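Enoyl CoA hydratase/isomerase (Crotonase) (Legionella pneumophila subsp. pneumophila, PDB 3I47) probably catalyses the reversible hydration of 2-enoyl-CoA thioesters, or a related isomerisation, as a member of the crotonase (enoyl-CoA hydratase/isomerase) family. Local coordinates at residues 136-141 against 164-169; 67-72 against 82-87; 203-208 against 241-246; 96-101 against 210-215. All coordinates share one frame; numbering follows the deposited sequence. Where two conformers were deposited one is given.

Interaction 1: residues 136-141 against 164-169; sequences EVKLGL and MSAEVF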
loop_
_atom_site.group_PDB
_atom_site.type_symbol
_atom_site.label_atom_id
_atom_site.label_comp_id
_atom_site.label_asym_id
_atom_site.label_seq_id
_atom_site.Cartn_x
_atom_site.Cartn_y
_atom_site.Cartn_z
ATOM N N GLU A 136 -11.506 5.396 -15.474
ATOM C CA GLU A 136 -10.812 5.741 -16.730
ATOM C C GLU A 136 -11.626 5.565 -18.009
ATOM O O GLU A 136 -11.546 6.403 -18.906
ATOM C CB GLU A 136 -9.485 4.984 -16.842
ATOM C CG GLU A 136 -8.380 5.490 -15.882
ATOM C CD GLU A 136 -8.557 5.075 -14.410
ATOM O OE1 GLU A 136 -9.458 4.282 -14.063
ATOM O OE2 GLU A 136 -7.747 5.544 -13.572
ATOM N N VAL A 137 -12.427 4.506 -18.095
ATOM C CA VAL A 137 -13.160 4.261 -19.349
ATOM C C VAL A 137 -14.207 5.350 -19.649
ATOM O O VAL A 137 -14.641 5.492 -20.793
ATOM C CB VAL A 137 -13.811 2.842 -19.447
ATOM C CG1 VAL A 137 -12.743 1.737 -19.433
ATOM C CG2 VAL A 137 -14.890 2.624 -18.377
ATOM N N LYS A 138 -14.609 6.102 -18.624
ATOM C CA LYS A 138 -15.549 7.208 -18.817
ATOM C C LYS A 138 -14.905 8.338 -19.615
ATOM O O LYS A 138 -15.603 9.133 -20.248
ATOM C CB LYS A 138 -16.051 7.738 -17.471
ATOM C CG LYS A 138 -17.030 6.792 -16.758
ATOM C CD LYS A 138 -17.350 7.286 -15.351
ATOM C CE LYS A 138 -18.408 6.418 -14.662
ATOM N NZ LYS A 138 -18.295 6.425 -13.147
ATOM N N LEU A 139 -13.577 8.395 -19.569
ATOM C CA LEU A 139 -12.790 9.420 -20.270
ATOM C C LEU A 139 -12.161 8.882 -21.546
ATOM O O LEU A 139 -11.331 9.541 -22.166
ATOM C CB LEU A 139 -11.692 9.942 -19.339
ATOM C CG LEU A 139 -11.999 11.168 -18.473
ATOM C CD1 LEU A 139 -13.401 11.137 -17.877
ATOM C CD2 LEU A 139 -10.955 11.261 -17.389
ATOM N N GLY A 140 -12.542 7.672 -21.942
ATOM C CA GLY A 140 -11.895 7.025 -23.068
ATOM C C GLY A 140 -10.473 6.588 -22.778
ATOM O O GLY A 140 -9.678 6.415 -23.689
ATOM N N LEU A 141 -10.153 6.400 -21.496
ATOM C CA LEU A 141 -8.824 5.949 -21.090
ATOM C C LEU A 141 -8.906 4.560 -20.457
ATOM O O LEU A 141 -9.989 3.973 -20.380
ATOM C CB LEU A 141 -8.187 6.967 -20.135
ATOM C CG LEU A 141 -8.043 8.397 -20.696
ATOM C CD1 LEU A 141 -7.472 9.327 -19.639
ATOM C CD2 LEU A 141 -7.179 8.448 -21.960
ATOM N N MET A 164 -14.398 -2.177 -16.680
ATOM C CA MET A 164 -15.317 -1.996 -17.798
ATOM C C MET A 164 -16.500 -1.091 -17.429
ATOM O O MET A 164 -17.007 -0.346 -18.267
ATOM C CB MET A 164 -15.840 -3.354 -18.302
ATOM C CG MET A 164 -14.755 -4.271 -18.894
ATOM S SD MET A 164 -15.428 -5.793 -19.689
ATOM C CE MET A 164 -16.440 -6.498 -18.367
ATOM N N SER A 165 -16.958 -1.188 -16.182
ATOM C CA SER A 165 -18.162 -0.469 -15.764
ATOM C C SER A 165 -17.863 0.938 -15.250
ATOM O O SER A 165 -18.726 1.808 -15.328
ATOM C CB SER A 165 -18.891 -1.248 -14.666
ATOM O OG SER A 165 -18.165 -1.142 -13.445
ATOM N N ALA A 166 -16.661 1.132 -14.702
ATOM C CA ALA A 166 -16.297 2.357 -13.977
ATOM C C ALA A 166 -17.279 2.665 -12.835
ATOM O O ALA A 166 -17.469 3.829 -12.449
ATOM C CB ALA A 166 -16.165 3.552 -14.956
ATOM N N GLU A 167 -17.918 1.624 -12.302
ATOM C CA GLU A 167 -18.855 1.824 -11.202
ATOM C C GLU A 167 -18.135 2.192 -9.905
ATOM O O GLU A 167 -17.001 1.766 -9.652
ATOM C CB GLU A 167 -19.759 0.609 -11.000
ATOM C CG GLU A 167 -19.069 -0.622 -10.414
ATOM C CD GLU A 167 -19.836 -1.899 -10.698
ATOM O OE1 GLU A 167 -20.759 -2.229 -9.921
ATOM O OE2 GLU A 167 -19.507 -2.569 -11.694
ATOM N N VAL A 168 -18.821 2.978 -9.085
ATOM C CA VAL A 168 -18.335 3.272 -7.736
ATOM C C VAL A 168 -18.711 2.104 -6.839
ATOM O O VAL A 168 -19.833 1.595 -6.907
ATOM C CB VAL A 168 -18.941 4.589 -7.203
ATOM C CG1 VAL A 168 -18.460 4.872 -5.759
ATOM C CG2 VAL A 168 -18.571 5.731 -8.115
ATOM N N PHE A 169 -17.766 1.650 -6.022
ATOM C CA PHE A 169 -18.050 0.590 -5.064
ATOM C C PHE A 169 -17.668 1.007 -3.659
ATOM O O PHE A 169 -16.657 1.688 -3.460
ATOM C CB PHE A 169 -17.455 -0.772 -5.474
ATOM C CG PHE A 169 -15.954 -0.786 -5.701
ATOM C CD1 PHE A 169 -15.103 -1.391 -4.762
ATOM C CD2 PHE A 169 -15.393 -0.273 -6.878
ATOM C CE1 PHE A 169 -13.719 -1.456 -4.972
ATOM C CE2 PHE A 169 -14.011 -0.330 -7.108
ATOM C CZ PHE A 169 -13.157 -0.926 -6.152
#

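Interaction 2: residues 67-72 against 82-87; sequences LTWMQS and LEDSLV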
loop_
_atom_site.group_PDB
_atom_site.type_symbol
_atom_site.label_atom_id
_atom_site.label_comp_id
_atom_site.label_asym_id
_atom_site.label_seq_id
_atom_site.Cartn_x
_atom_site.Cartn_y
_atom_site.Cartn_z
ATOM N N LEU A 67 -7.213 18.766 -12.019
ATOM C CA LEU A 67 -7.779 19.337 -13.252
ATOM C C LEU A 67 -6.769 20.140 -14.067
ATOM O O LEU A 67 -6.821 20.124 -15.297
ATOM C CB LEU A 67 -9.005 20.199 -12.934
ATOM C CG LEU A 67 -10.258 19.421 -12.519
ATOM C CD1 LEU A 67 -11.352 20.392 -12.091
ATOM C CD2 LEU A 67 -10.751 18.531 -13.656
ATOM N N THR A 68 -5.854 20.825 -13.389
ATOM C CA THR A 68 -4.788 21.547 -14.094
ATOM C C THR A 68 -3.877 20.560 -14.818
ATOM O O THR A 68 -3.549 20.742 -15.996
ATOM C CB THR A 68 -3.968 22.402 -13.126
ATOM O OG1 THR A 68 -4.842 23.305 -12.433
ATOM C CG2 THR A 68 -2.868 23.165 -13.869
ATOM N N TRP A 69 -3.481 19.501 -14.112
ATOM C CA TRP A 69 -2.673 18.465 -14.722
ATOM C C TRP A 69 -3.415 17.800 -15.888
ATOM O O TRP A 69 -2.810 17.522 -16.921
ATOM C CB TRP A 69 -2.238 17.427 -13.668
ATOM C CG TRP A 69 -1.606 16.218 -14.291
ATOM C CD1 TRP A 69 -0.296 16.057 -14.627
ATOM C CD2 TRP A 69 -2.277 15.029 -14.700
ATOM N NE1 TRP A 69 -0.104 14.839 -15.221
ATOM C CE2 TRP A 69 -1.304 14.182 -15.287
ATOM C CE3 TRP A 69 -3.607 14.597 -14.640
ATOM C CZ2 TRP A 69 -1.613 12.920 -15.790
ATOM C CZ3 TRP A 69 -3.918 13.354 -15.158
ATOM C CH2 TRP A 69 -2.922 12.526 -15.727
ATOM N N MET A 70 -4.712 17.540 -15.725
ATOM C CA MET A 70 -5.465 16.889 -16.795
ATOM C C MET A 70 -5.459 17.722 -18.080
ATOM O O MET A 70 -5.293 17.183 -19.179
ATOM C CB MET A 70 -6.903 16.572 -16.377
ATOM C CG MET A 70 -7.638 15.739 -17.423
ATOM S SD MET A 70 -9.221 15.076 -16.833
ATOM C CE MET A 70 -9.002 15.150 -15.043
ATOM N N GLN A 71 -5.626 19.033 -17.936
ATOM C CA GLN A 71 -5.581 19.904 -19.104
ATOM C C GLN A 71 -4.192 19.873 -19.765
ATOM O O GLN A 71 -4.079 19.834 -21.002
ATOM C CB GLN A 71 -5.987 21.332 -18.740
ATOM C CG GLN A 71 -5.924 22.302 -19.943
ATOM C CD GLN A 71 -6.884 21.931 -21.080
ATOM O OE1 GLN A 71 -8.072 22.289 -21.047
ATOM N NE2 GLN A 71 -6.369 21.233 -22.105
ATOM N N SER A 72 -3.143 19.865 -18.949
ATOM C CA SER A 72 -1.778 19.776 -19.469
ATOM C C SER A 72 -1.577 18.449 -20.198
ATOM O O SER A 72 -1.060 18.412 -21.323
ATOM C CB SER A 72 -0.762 19.892 -18.336
ATOM O OG SER A 72 -0.850 21.168 -17.733
ATOM N N LEU A 82 4.246 8.984 -21.929
ATOM C CA LEU A 82 5.013 7.854 -21.394
ATOM C C LEU A 82 5.826 8.281 -20.158
ATOM O O LEU A 82 5.786 7.621 -19.122
ATOM C CB LEU A 82 5.909 7.220 -22.475
ATOM C CG LEU A 82 6.854 6.105 -21.988
ATOM C CD1 LEU A 82 6.083 4.904 -21.496
ATOM C CD2 LEU A 82 7.833 5.686 -23.090
ATOM N N GLU A 83 6.553 9.387 -20.284
ATOM C CA GLU A 83 7.342 9.937 -19.177
ATOM C C GLU A 83 6.447 10.254 -17.985
ATOM O O GLU A 83 6.759 9.912 -16.848
ATOM C CB GLU A 83 8.087 11.204 -19.618
ATOM C CG GLU A 83 9.104 10.972 -20.739
ATOM C CD GLU A 83 10.148 12.074 -20.830
ATOM O OE1 GLU A 83 10.429 12.720 -19.796
ATOM O OE2 GLU A 83 10.698 12.286 -21.932
ATOM N N ASP A 84 5.328 10.924 -18.255
ATOM C CA ASP A 84 4.387 11.278 -17.201
ATOM C C ASP A 84 3.822 10.027 -16.504
ATOM O O ASP A 84 3.777 9.967 -15.271
ATOM C CB ASP A 84 3.266 12.141 -17.793
ATOM C CG ASP A 84 2.170 12.438 -16.807
ATOM O OD1 ASP A 84 2.324 13.407 -16.029
ATOM O OD2 ASP A 84 1.154 11.703 -16.824
ATOM N N SER A 85 3.416 9.036 -17.287
ATOM C CA SER A 85 2.806 7.825 -16.729
ATOM C C SER A 85 3.789 7.015 -15.901
ATOM O O SER A 85 3.377 6.300 -14.987
ATOM C CB SER A 85 2.221 6.954 -17.842
ATOM O OG SER A 85 1.086 7.593 -18.398
ATOM N N LEU A 86 5.081 7.123 -16.230
ATOM C CA LEU A 86 6.110 6.404 -15.482
ATOM C C LEU A 86 6.331 6.969 -14.074
ATOM O O LEU A 86 6.922 6.293 -13.235
ATOM C CB LEU A 86 7.431 6.332 -16.265
ATOM C CG LEU A 86 7.404 5.325 -17.427
ATOM C CD1 LEU A 86 8.556 5.595 -18.382
ATOM C CD2 LEU A 86 7.455 3.903 -16.895
ATOM N N VAL A 87 5.845 8.187 -13.807
ATOM C CA VAL A 87 5.893 8.708 -12.434
ATOM C C VAL A 87 5.025 7.833 -11.530
ATOM O O VAL A 87 5.539 7.255 -10.563
ATOM C CB VAL A 87 5.493 10.206 -12.342
ATOM C CG1 VAL A 87 5.540 10.678 -10.873
ATOM C CG2 VAL A 87 6.421 11.032 -13.204
#

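Interaction 3: residues 203-208 against 241-246; sequences NAPEAV and SDEGQE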
loop_
_atom_site.group_PDB
_atom_site.type_symbol
_atom_site.label_atom_id
_atom_site.label_comp_id
_atom_site.label_asym_id
_atom_site.label_seq_id
_atom_site.Cartn_x
_atom_site.Cartn_y
_atom_site.Cartn_z
ATOM N N ASN A 203 6.350 -6.830 16.119
ATOM C CA ASN A 203 6.707 -8.217 15.846
ATOM C C ASN A 203 8.188 -8.265 15.452
ATOM O O ASN A 203 8.779 -7.240 15.086
ATOM C CB ASN A 203 5.825 -8.814 14.739
ATOM C CG ASN A 203 4.358 -8.969 15.158
ATOM O OD1 ASN A 203 3.449 -8.965 14.312
ATOM N ND2 ASN A 203 4.121 -9.097 16.453
ATOM N N ALA A 204 8.796 -9.447 15.533
ATOM C CA ALA A 204 10.222 -9.581 15.212
ATOM C C ALA A 204 10.507 -9.082 13.802
ATOM O O ALA A 204 9.915 -9.545 12.844
ATOM C CB ALA A 204 10.664 -11.021 15.367
ATOM N N PRO A 205 11.415 -8.107 13.672
ATOM C CA PRO A 205 11.518 -7.398 12.396
ATOM C C PRO A 205 12.018 -8.241 11.228
ATOM O O PRO A 205 11.482 -8.125 10.119
ATOM C CB PRO A 205 12.488 -6.246 12.704
ATOM C CG PRO A 205 13.214 -6.668 13.928
ATOM C CD PRO A 205 12.229 -7.482 14.723
ATOM N N GLU A 206 13.002 -9.110 11.463
ATOM C CA GLU A 206 13.478 -9.962 10.375
ATOM C C GLU A 206 12.419 -10.993 10.001
ATOM O O GLU A 206 12.187 -11.248 8.815
ATOM C CB GLU A 206 14.800 -10.657 10.721
ATOM C CG GLU A 206 15.985 -9.691 10.910
ATOM C CD GLU A 206 16.134 -8.694 9.765
ATOM O OE1 GLU A 206 16.165 -9.116 8.582
ATOM O OE2 GLU A 206 16.209 -7.474 10.044
ATOM N N ALA A 207 11.775 -11.572 11.015
ATOM C CA ALA A 207 10.710 -12.552 10.795
ATOM C C ALA A 207 9.553 -11.965 9.964
ATOM O O ALA A 207 9.036 -12.632 9.069
ATOM C CB ALA A 207 10.198 -13.101 12.128
ATOM N N VAL A 208 9.191 -10.713 10.242
ATOM C CA VAL A 208 8.123 -10.024 9.499
ATOM C C VAL A 208 8.531 -9.869 8.033
ATOM O O VAL A 208 7.781 -10.239 7.126
ATOM C CB VAL A 208 7.790 -8.660 10.140
ATOM C CG1 VAL A 208 6.939 -7.811 9.195
ATOM C CG2 VAL A 208 7.042 -8.848 11.432
ATOM N N SER A 241 18.674 -18.788 14.003
ATOM C CA SER A 241 19.065 -17.381 13.850
ATOM C C SER A 241 19.091 -16.681 15.209
ATOM O O SER A 241 18.412 -17.089 16.139
ATOM C CB SER A 241 18.088 -16.652 12.910
ATOM O OG SER A 241 16.828 -16.410 13.534
ATOM N N ASP A 242 19.862 -15.601 15.322
ATOM C CA ASP A 242 19.865 -14.838 16.566
ATOM C C ASP A 242 18.469 -14.382 16.972
ATOM O O ASP A 242 18.101 -14.467 18.140
ATOM C CB ASP A 242 20.784 -13.622 16.453
ATOM C CG ASP A 242 22.260 -13.998 16.363
ATOM O OD1 ASP A 242 22.627 -15.160 16.626
ATOM O OD2 ASP A 242 23.057 -13.108 16.020
ATOM N N GLU A 243 17.686 -13.899 16.002
ATOM C CA GLU A 243 16.337 -13.422 16.292
ATOM C C GLU A 243 15.383 -14.540 16.732
ATOM O O GLU A 243 14.597 -14.357 17.669
ATOM C CB GLU A 243 15.762 -12.673 15.089
ATOM C CG GLU A 243 14.449 -11.992 15.386
ATOM C CD GLU A 243 13.867 -11.350 14.158
ATOM O OE1 GLU A 243 13.259 -12.084 13.351
ATOM O OE2 GLU A 243 14.005 -10.116 14.004
ATOM N N GLY A 244 15.459 -15.688 16.058
ATOM C CA GLY A 244 14.619 -16.834 16.405
ATOM C C GLY A 244 14.968 -17.352 17.794
ATOM O O GLY A 244 14.088 -17.651 18.601
ATOM N N GLN A 245 16.264 -17.425 18.089
ATOM C CA GLN A 245 16.695 -17.861 19.411
ATOM C C GLN A 245 16.257 -16.897 20.513
ATOM O O GLN A 245 15.834 -17.328 21.585
ATOM C CB GLN A 245 18.213 -18.078 19.441
ATOM C CG GLN A 245 18.628 -19.336 18.718
ATOM C CD GLN A 245 18.252 -20.595 19.500
ATOM O OE1 GLN A 245 18.642 -20.754 20.664
ATOM N NE2 GLN A 245 17.493 -21.497 18.864
ATOM N N GLU A 246 16.345 -15.598 20.232
ATOM C CA GLU A 246 15.874 -14.581 21.162
ATOM C C GLU A 246 14.375 -14.690 21.384
ATOM O O GLU A 246 13.905 -14.614 22.512
ATOM C CB GLU A 246 16.262 -13.179 20.669
ATOM C CG GLU A 246 15.562 -12.026 21.381
ATOM C CD GLU A 246 15.969 -11.843 22.837
ATOM O OE1 GLU A 246 16.937 -12.492 23.317
ATOM O OE2 GLU A 246 15.304 -11.034 23.516
#

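Interaction 4: residues 96-101 against 210-215; sequences SQSPKP and NSKQLA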
loop_
_atom_site.group_PDB
_atom_site.type_symbol
_atom_site.label_atom_id
_atom_site.label_comp_id
_atom_site.label_asym_id
_atom_site.label_seq_id
_atom_site.Cartn_x
_atom_site.Cartn_y
_atom_site.Cartn_z
ATOM N N SER A 96 5.317 -1.683 -4.207
ATOM C CA SER A 96 5.183 -3.156 -4.275
ATOM C C SER A 96 6.486 -3.886 -3.939
ATOM O O SER A 96 6.468 -5.027 -3.443
ATOM C CB SER A 96 4.674 -3.587 -5.650
ATOM O OG SER A 96 5.674 -3.483 -6.643
ATOM N N GLN A 97 7.605 -3.225 -4.221
ATOM C CA GLN A 97 8.947 -3.772 -3.977
ATOM C C GLN A 97 9.491 -3.528 -2.563
ATOM O O GLN A 97 10.559 -4.050 -2.218
ATOM C CB GLN A 97 9.939 -3.203 -4.995
ATOM C CG GLN A 97 9.757 -3.770 -6.399
ATOM C CD GLN A 97 10.224 -5.215 -6.500
ATOM O OE1 GLN A 97 11.387 -5.526 -6.222
ATOM N NE2 GLN A 97 9.323 -6.104 -6.896
ATOM N N SER A 98 8.780 -2.751 -1.747
ATOM C CA SER A 98 9.205 -2.495 -0.369
ATOM C C SER A 98 9.389 -3.808 0.385
ATOM O O SER A 98 8.455 -4.603 0.433
ATOM C CB SER A 98 8.144 -1.690 0.377
ATOM O OG SER A 98 8.493 -1.564 1.760
ATOM N N PRO A 99 10.566 -4.023 0.996
ATOM C CA PRO A 99 10.710 -5.218 1.849
ATOM C C PRO A 99 9.941 -5.059 3.158
ATOM O O PRO A 99 9.617 -6.061 3.807
ATOM C CB PRO A 99 12.213 -5.290 2.150
ATOM C CG PRO A 99 12.858 -4.225 1.346
ATOM C CD PRO A 99 11.815 -3.257 0.865
ATOM N N LYS A 100 9.682 -3.814 3.550
ATOM C CA LYS A 100 8.919 -3.509 4.769
ATOM C C LYS A 100 7.406 -3.552 4.506
ATOM O O LYS A 100 6.952 -3.257 3.385
ATOM C CB LYS A 100 9.298 -2.117 5.294
ATOM C CG LYS A 100 10.795 -1.954 5.506
ATOM C CD LYS A 100 11.160 -0.554 5.940
ATOM C CE LYS A 100 12.660 -0.498 6.136
ATOM N NZ LYS A 100 13.150 0.810 6.640
ATOM N N PRO A 101 6.610 -3.901 5.537
ATOM C CA PRO A 101 5.143 -3.872 5.392
ATOM C C PRO A 101 4.640 -2.492 5.003
ATOM O O PRO A 101 5.109 -1.479 5.538
ATOM C CB PRO A 101 4.629 -4.209 6.789
ATOM C CG PRO A 101 5.768 -4.937 7.449
ATOM C CD PRO A 101 7.039 -4.410 6.856
ATOM N N ASN A 210 10.904 -11.552 6.412
ATOM C CA ASN A 210 11.055 -12.876 5.836
ATOM C C ASN A 210 9.702 -13.500 5.491
ATOM O O ASN A 210 9.590 -14.203 4.495
ATOM C CB ASN A 210 11.749 -13.824 6.822
ATOM C CG ASN A 210 13.215 -13.485 7.075
ATOM O OD1 ASN A 210 13.826 -14.069 7.973
ATOM N ND2 ASN A 210 13.782 -12.543 6.312
ATOM N N SER A 211 8.686 -13.235 6.318
ATOM C CA SER A 211 7.341 -13.778 6.087
ATOM C C SER A 211 6.693 -13.156 4.858
ATOM O O SER A 211 5.998 -13.836 4.107
ATOM C CB SER A 211 6.455 -13.567 7.303
ATOM O OG SER A 211 6.926 -14.376 8.368
ATOM N N LYS A 212 6.955 -11.870 4.644
ATOM C CA LYS A 212 6.503 -11.207 3.422
ATOM C C LYS A 212 7.153 -11.860 2.212
ATOM O O LYS A 212 6.461 -12.214 1.253
ATOM C CB LYS A 212 6.841 -9.713 3.458
ATOM C CG LYS A 212 6.419 -8.964 2.201
ATOM C CD LYS A 212 6.463 -7.470 2.438
ATOM C CE LYS A 212 6.111 -6.702 1.185
ATOM N NZ LYS A 212 5.944 -5.256 1.513
ATOM N N GLN A 213 8.471 -12.048 2.275
ATOM C CA GLN A 213 9.226 -12.666 1.182
ATOM C C GLN A 213 8.735 -14.101 0.905
ATOM O O GLN A 213 8.594 -14.503 -0.251
ATOM C CB GLN A 213 10.724 -12.646 1.503
ATOM C CG GLN A 213 11.653 -12.967 0.337
ATOM C CD GLN A 213 13.128 -13.054 0.748
ATOM O OE1 GLN A 213 13.534 -12.530 1.792
ATOM N NE2 GLN A 213 13.934 -13.716 -0.081
ATOM N N LEU A 214 8.476 -14.836 1.984
ATOM C CA LEU A 214 7.986 -16.212 1.924
ATOM C C LEU A 214 6.644 -16.325 1.201
ATOM O O LEU A 214 6.485 -17.163 0.309
ATOM C CB LEU A 214 7.861 -16.748 3.355
ATOM C CG LEU A 214 7.182 -18.102 3.606
ATOM C CD1 LEU A 214 8.141 -19.198 3.234
ATOM C CD2 LEU A 214 6.760 -18.221 5.060
ATOM N N ALA A 215 5.678 -15.487 1.592
ATOM C CA ALA A 215 4.357 -15.512 0.957
ATOM C C ALA A 215 4.482 -15.229 -0.537
ATOM O O ALA A 215 3.869 -15.901 -1.357
ATOM C CB ALA A 215 3.409 -14.522 1.616
#

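Interaction 1: residues 136-141 against 164-169
The turn that ends helix 156-165 and leads into strand 168-170 is gripped from outside by Val137 and Lys138 of the 3-10 turn 136-139. Ala166, the first residue to leave the helix, has positive phi (55°), and its small methyl points at the 3-10 turn. Val137 CG2 packs against Ala166 CB at 3.8 Å and lies 3.6 Å from Met164 O, near the C-terminal end of the helix. Lys138 runs alongside the same methyl: the extended chain lays CG, CD and CE along Ala166 CB, with CE at 3.7 Å. The ammonium NZ then donates to Ala166 O at 2.8 Å, tilted 28° from the carbonyl plane. A long lysine suits this place, because its methylenes pack on alanine while its charge reaches a carbonyl just past a helix C-terminus. In this crotonase-family domain, strand 168-170 is an edge of the small three-stranded sheet, where Phe169 pairs by backbone bonds with Phe132. The turn is also braced from within by an ST turn, Glu167 N donating to Ser165 OG at 3.0 Å, and the Ser165 hydroxyl in turn donates to Glu167 OE2 on its anti side at 2.6 Å.

Interaction 2: residues 67-72 against 82-87
Trp69 and Asp84 each carry CG anti to the backbone N, and these torsions send the indole and the carboxylate out from their two helices toward one another. The helices are well apart, 10.4 Å between Trp69 CA and Asp84 CA; the long indole spans most of the gap and the short aspartate closes the rest. Trp69 NE1 donates to Asp84 OD1 at 2.9 Å with an N-H...O angle of 167°. The acceptor lies almost in the ring plane of the indole, while the donor meets OD1 on its syn side, 28° out of the carboxylate plane. The second oxygen stays at the same edge of the ring, Asp84 OD2 being 3.2 Å from Trp69 CZ2. The carboxylate thus lies edge to edge with the indole, its plane turned only 23° from the ring. Tryptophan suits the site because its one N-H sits at the rim of a broad ring, and aspartate because it is a short, strong acceptor. Asn30 of helix 30-45 touches both side chains, and Asp66 OD1 accepts from Trp69 N at the start of helix 67-74. The result is a single side-chain hydrogen bond bridging two successive helices, 67-74 and 78-97, at the surface of a crotonase-family domain.

Interaction 3: residues 203-208 against 241-246
At the start of helix 205-218, two backbone N-H groups of the first turn are bound by the carboxylate of Glu243, from helix 242-253. Glu206 N donates to Glu243 OE2 at 2.9 Å, and Ala207 N donates to Glu243 OE1 at 2.8 Å, the second bond being more bent, 136° at the hydrogen. Both oxygens use their syn lone pairs, so the carboxylate clasps two successive amides like a fork. Glu243 can reach because CG stands anti to the backbone N (chi1 -172°) and the chain stays extended beyond it. Ala204 CB, at the N-cap position, lies against the carboxylate at 3.4 Å from Glu243 CD. Ala204 itself has no polar side-chain atom to accept these N-H groups; the acceptors come from Glu243. Pro205 has no N-H to offer; its ring CD sits 3.3 Å from Glu243 OE2. The helix dipole and Lys238 NZ, which forms a salt bridge with Glu243 OE1, would both be expected to favour the charged carboxylate. Helix 242-253 begins with its own cap, Gly244 N donating to Ser241 OG at 3.0 Å. Lys238 belongs to the preceding helix 225-240, so the glutamate joins three helices near the C-terminal end of the chain, with Trp259 touching Ala204 and Pro205.

Interaction 4: residues 96-101 against 210-215
Two peptide carbonyls, those of Ser98 and Lys100, are the flat groups here, and one ammonium, Lys212 NZ, binds both. Lys100 O is approached from opposite faces of its plane: Ser98 OG donates at 2.8 Å, tilted 22° from the plane, while Lys212 NZ comes from the other face at 2.9 Å, well above the plane and not on a lone pair. Ser98 O receives Lys212 NZ at 2.8 Å, tilted 31° from its carbonyl plane. Lys212 thus ties helix 205-218 to the link between helix 78-97 and strand 102-106. The lysine extends from its helix as a straight rod, its CG anti to the backbone N (chi1 179°) and the rest of the chain fully extended, which carries the charge across to the chain segment leaving helix 78-97. On the way Lys212 CE passes 3.2 Å from Ser98 O, and CD lies 3.7 Å from Pro99 O. Lysine suits this place because a long, unbranched chain ending in three N-H bonds can serve two carbonyls together with Asp122 OD2, with which NZ forms a salt bridge. Serine suits its place because the short hydroxyl of Ser98 reaches two residues ahead to Lys100 O, giving that carbonyl a second donor. Pro99 and Pro101 have no amide N-H, and their rings limit phi in this connection. Lys100 sends its own ammonium the other way, donating to Val49 O and Ala43 O. Backbone bonds of Pro101 with Ile52 tie this segment to strand 51-56, a helix-to-strand connection at the parallel part of the mixed sheet of the crotonase fold.

Interactions 3 and 4 share helix 205-218 and touch through Val208 and Pro101, whereas interactions 1 and 2 lie on the other side of the chain's centre and meet through Leu139 and Met70. Interaction 4, the one nearest the centre, is partly buried; interaction 1 is also partly buried but peripheral, and interactions 2 and 3 are surface contacts. Helix 78-97 takes part in both interaction 2 and interaction 4, whose centres lie about 30 Å apart. The chemistry varies with place: lysines bind carbonyls at a helix end and at a helix-to-strand link, a glutamate takes two backbone N-H groups at a helix start, and an indole meets a carboxylate between two helices.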